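Long-range contact in uncharacterized protein YGR203W (Saccharomyces cerevisiae, PDB 3FS5), which acts as a protein phosphatase and is built like single-domain rhodaneses and the catalytic domain of Cdc25 phosphatases: residues 12-17 and 125-130. Numbering follows the deposited sequence.
Sequences LDPTEL and FSRWQS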
ATOM      1  N   LEU A  12       7.067   4.488   5.082  1.00 21.72           N
ATOM      2  CA  LEU A  12       6.138   5.376   5.757  1.00 23.93           C
ATOM      3  C   LEU A  12       5.661   4.806   7.095  1.00 23.76           C
ATOM      4  O   LEU A  12       5.458   3.596   7.224  1.00 22.04           O
ATOM      5  CB  LEU A  12       4.933   5.591   4.829  1.00 25.69           C
ATOM      6  CG  LEU A  12       3.896   6.674   5.112  1.00 29.66           C
ATOM      7  CD1 LEU A  12       4.533   8.044   4.944  1.00 29.32           C
ATOM      8  CD2 LEU A  12       2.733   6.521   4.148  1.00 29.27           C
ATOM      9  N   ASP A  13       5.480   5.680   8.082  1.00 22.50           N
ATOM     10  CA  ASP A  13       4.983   5.266   9.392  1.00 24.39           C
ATOM     11  C   ASP A  13       3.463   5.393   9.372  1.00 21.65           C
ATOM     12  O   ASP A  13       2.917   6.218   8.640  1.00 20.22           O
ATOM     13  CB  ASP A  13       5.549   6.162  10.502  1.00 30.33           C
ATOM     14  CG  ASP A  13       6.927   5.721  10.978  1.00 34.43           C
ATOM     15  OD1 ASP A  13       7.624   6.548  11.600  1.00 38.53           O
ATOM     16  OD2 ASP A  13       7.308   4.552  10.750  1.00 36.19           O
ATOM     17  N   PRO A  14       2.762   4.584  10.183  1.00 21.17           N
ATOM     18  CA  PRO A  14       1.298   4.593  10.273  1.00 21.54           C
ATOM     19  C   PRO A  14       0.725   5.985  10.552  1.00 21.95           C
ATOM     20  O   PRO A  14      -0.307   6.360   9.992  1.00 20.05           O
ATOM     21  CB  PRO A  14       1.016   3.627  11.427  1.00 23.15           C
ATOM     22  CG  PRO A  14       2.168   2.684  11.370  1.00 25.49           C
ATOM     23  CD  PRO A  14       3.337   3.587  11.102  1.00 23.25           C
ATOM     24  N   THR A  15       1.391   6.738  11.426  1.00 21.93           N
ATOM     25  CA  THR A  15       0.937   8.082  11.777  1.00 21.80           C
ATOM     26  C   THR A  15       0.920   9.020  10.572  1.00 20.54           C
ATOM     27  O   THR A  15       0.047   9.879  10.468  1.00 19.72           O
ATOM     28  CB  THR A  15       1.816   8.712  12.897  1.00 24.34           C
ATOM     29  OG1 THR A  15       3.190   8.717  12.494  1.00 26.01           O
ATOM     30  CG2 THR A  15       1.682   7.918  14.187  1.00 24.97           C
ATOM     31  N   GLU A  16       1.877   8.866   9.658  1.00 20.81           N
ATOM     32  CA  GLU A  16       1.904   9.727   8.479  1.00 20.73           C
ATOM     33  C   GLU A  16       0.830   9.324   7.467  1.00 20.88           C
ATOM     34  O   GLU A  16       0.221  10.184   6.837  1.00 20.71           O
ATOM     35  CB  GLU A  16       3.285   9.721   7.814  1.00 25.52           C
ATOM     36  CG  GLU A  16       3.377  10.725   6.666  1.00 34.37           C
ATOM     37  CD  GLU A  16       4.804  11.115   6.304  1.00 39.49           C
ATOM     38  OE1 GLU A  16       4.964  12.009   5.441  1.00 42.21           O
ATOM     39  OE2 GLU A  16       5.757  10.538   6.875  1.00 41.52           O
ATOM     40  N   LEU A  17       0.591   8.025   7.304  1.00 18.32           N
ATOM     41  CA  LEU A  17      -0.446   7.587   6.373  1.00 17.80           C
ATOM     42  C   LEU A  17      -1.797   8.063   6.894  1.00 17.75           C
ATOM     43  O   LEU A  17      -2.639   8.531   6.131  1.00 16.87           O
ATOM     44  CB  LEU A  17      -0.469   6.059   6.239  1.00 16.37           C
ATOM     45  CG  LEU A  17      -1.637   5.491   5.421  1.00 16.35           C
ATOM     46  CD1 LEU A  17      -1.650   6.113   4.025  1.00 15.57           C
ATOM     47  CD2 LEU A  17      -1.514   3.971   5.332  1.00 16.97           C
ATOM     48  N   PHE A 125      -0.202  -4.259   8.578  1.00 18.50           N
ATOM     49  CA  PHE A 125      -1.510  -4.040   9.166  1.00 19.06           C
ATOM     50  C   PHE A 125      -1.498  -4.276  10.667  1.00 19.30           C
ATOM     51  O   PHE A 125      -2.274  -3.670  11.392  1.00 20.30           O
ATOM     52  CB  PHE A 125      -2.566  -4.940   8.524  1.00 16.43           C
ATOM     53  CG  PHE A 125      -3.969  -4.574   8.914  1.00 17.59           C
ATOM     54  CD1 PHE A 125      -4.537  -3.390   8.456  1.00 14.61           C
ATOM     55  CD2 PHE A 125      -4.694  -5.372   9.798  1.00 14.75           C
ATOM     56  CE1 PHE A 125      -5.802  -2.999   8.875  1.00 16.85           C
ATOM     57  CE2 PHE A 125      -5.965  -4.991  10.228  1.00 15.97           C
ATOM     58  CZ  PHE A 125      -6.520  -3.798   9.765  1.00 18.79           C
ATOM     59  N   SER A 126      -0.622  -5.162  11.126  1.00 19.04           N
ATOM     60  CA  SER A 126      -0.524  -5.456  12.545  1.00 21.47           C
ATOM     61  C   SER A 126      -0.221  -4.200  13.363  1.00 20.79           C
ATOM     62  O   SER A 126      -0.856  -3.963  14.392  1.00 22.32           O
ATOM     63  CB  SER A 126       0.555  -6.508  12.797  1.00 23.64           C
ATOM     64  OG  SER A 126       0.615  -6.837  14.172  1.00 29.23           O
ATOM     65  N   ARG A 127       0.735  -3.388  12.922  1.00 21.75           N
ATOM     66  CA  ARG A 127       1.038  -2.178  13.676  1.00 22.37           C
ATOM     67  C   ARG A 127      -0.098  -1.186  13.483  1.00 22.11           C
ATOM     68  O   ARG A 127      -0.496  -0.492  14.417  1.00 19.86           O
ATOM     69  CB  ARG A 127       2.355  -1.532  13.237  1.00 24.17           C
ATOM     70  CG  ARG A 127       2.985  -0.747  14.383  1.00 32.58           C
ATOM     71  CD  ARG A 127       3.502   0.632  14.005  1.00 36.72           C
ATOM     72  NE  ARG A 127       4.756   0.593  13.262  1.00 42.11           N
ATOM     73  CZ  ARG A 127       5.584   1.629  13.145  1.00 43.24           C
ATOM     74  NH1 ARG A 127       6.704   1.511  12.444  1.00 42.79           N
ATOM     75  NH2 ARG A 127       5.303   2.781  13.745  1.00 44.16           N
ATOM     76  N   TRP A 128      -0.623  -1.127  12.262  1.00 20.00           N
ATOM     77  CA  TRP A 128      -1.724  -0.222  11.962  1.00 21.02           C
ATOM     78  C   TRP A 128      -2.902  -0.411  12.918  1.00 20.18           C
ATOM     79  O   TRP A 128      -3.359   0.547  13.540  1.00 18.42           O
ATOM     80  CB  TRP A 128      -2.201  -0.424  10.519  1.00 19.70           C
ATOM     81  CG  TRP A 128      -3.382   0.429  10.148  1.00 19.57           C
ATOM     82  CD1 TRP A 128      -4.698   0.082  10.216  1.00 18.81           C
ATOM     83  CD2 TRP A 128      -3.346   1.786   9.689  1.00 19.42           C
ATOM     84  NE1 TRP A 128      -5.488   1.138   9.829  1.00 18.12           N
ATOM     85  CE2 TRP A 128      -4.684   2.196   9.499  1.00 19.53           C
ATOM     86  CE3 TRP A 128      -2.313   2.696   9.422  1.00 20.45           C
ATOM     87  CZ2 TRP A 128      -5.019   3.481   9.052  1.00 20.81           C
ATOM     88  CZ3 TRP A 128      -2.646   3.976   8.979  1.00 20.26           C
ATOM     89  CH2 TRP A 128      -3.991   4.354   8.799  1.00 19.36           C
ATOM     90  N   GLN A 129      -3.390  -1.644  13.042  1.00 19.17           N
ATOM     91  CA  GLN A 129      -4.533  -1.898  13.914  1.00 20.43           C
ATOM     92  C   GLN A 129      -4.278  -1.628  15.396  1.00 20.91           C
ATOM     93  O   GLN A 129      -5.204  -1.292  16.131  1.00 20.59           O
ATOM     94  CB  GLN A 129      -5.061  -3.335  13.720  1.00 21.07           C
ATOM     95  CG  GLN A 129      -4.164  -4.467  14.212  1.00 21.00           C
ATOM     96  CD  GLN A 129      -4.216  -4.672  15.720  1.00 23.85           C
ATOM     97  OE1 GLN A 129      -5.291  -4.677  16.326  1.00 24.61           O
ATOM     98  NE2 GLN A 129      -3.052  -4.857  16.330  1.00 23.39           N
ATOM     99  N   SER A 130      -3.033  -1.755  15.842  1.00 22.53           N
ATOM    100  CA  SER A 130      -2.734  -1.522  17.250  1.00 25.94           C
ATOM    101  C   SER A 130      -2.982  -0.057  17.599  1.00 28.15           C
ATOM    102  O   SER A 130      -3.130   0.294  18.767  1.00 27.81           O
ATOM    103  CB  SER A 130      -1.281  -1.888  17.568  1.00 26.92           C
ATOM    104  OG  SER A 130      -0.376  -0.945  17.013  1.00 30.41           O
TER
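P14 fits between R127 and W128, and through it the first turn of helix 14-23 meets helix 124-132 in this rhodanese-like domain. Both helices follow strands that are neighbours in the parallel sheet, 10-12 and 116-121. R127 sends its side chain across the proline ring at about a right angle: CG of P14 lies 3.6 Å from CD of R127, and farther out CD of P14 sits over one face of the guanidinium, offset toward its rim and 3.4 Å from NH2 of R127. CG of R127 leaves the helix anti to the backbone N (chi1 -152°), and the chain then bends at chi2 and chi3 on its way over the proline. Beyond the proline, NH1 of R127 makes a long salt bridge of 3.5 Å to OD2 of D13, the carboxylate and guanidinium planes turned 53° apart. W128 brings the benzene end of its indole to the same turn, CE3 of W128 standing 4.0 Å from CB of P14. An alanine in place of P14 would probably leave the guanidinium without the CD carbon that lies over one of its faces, and the arginine freer to turn. L17, whose other neighbours include L121, crosses the indole at about a right angle, with CD2 of L17 3.8 Å from CZ3 of W128. On the pyrrole side, NE1 of W128 is hydrogen-bonded to OG1 of T139; on the benzene side, CZ3 of W128 also lies 3.5 Å from the carbonyl O of P14.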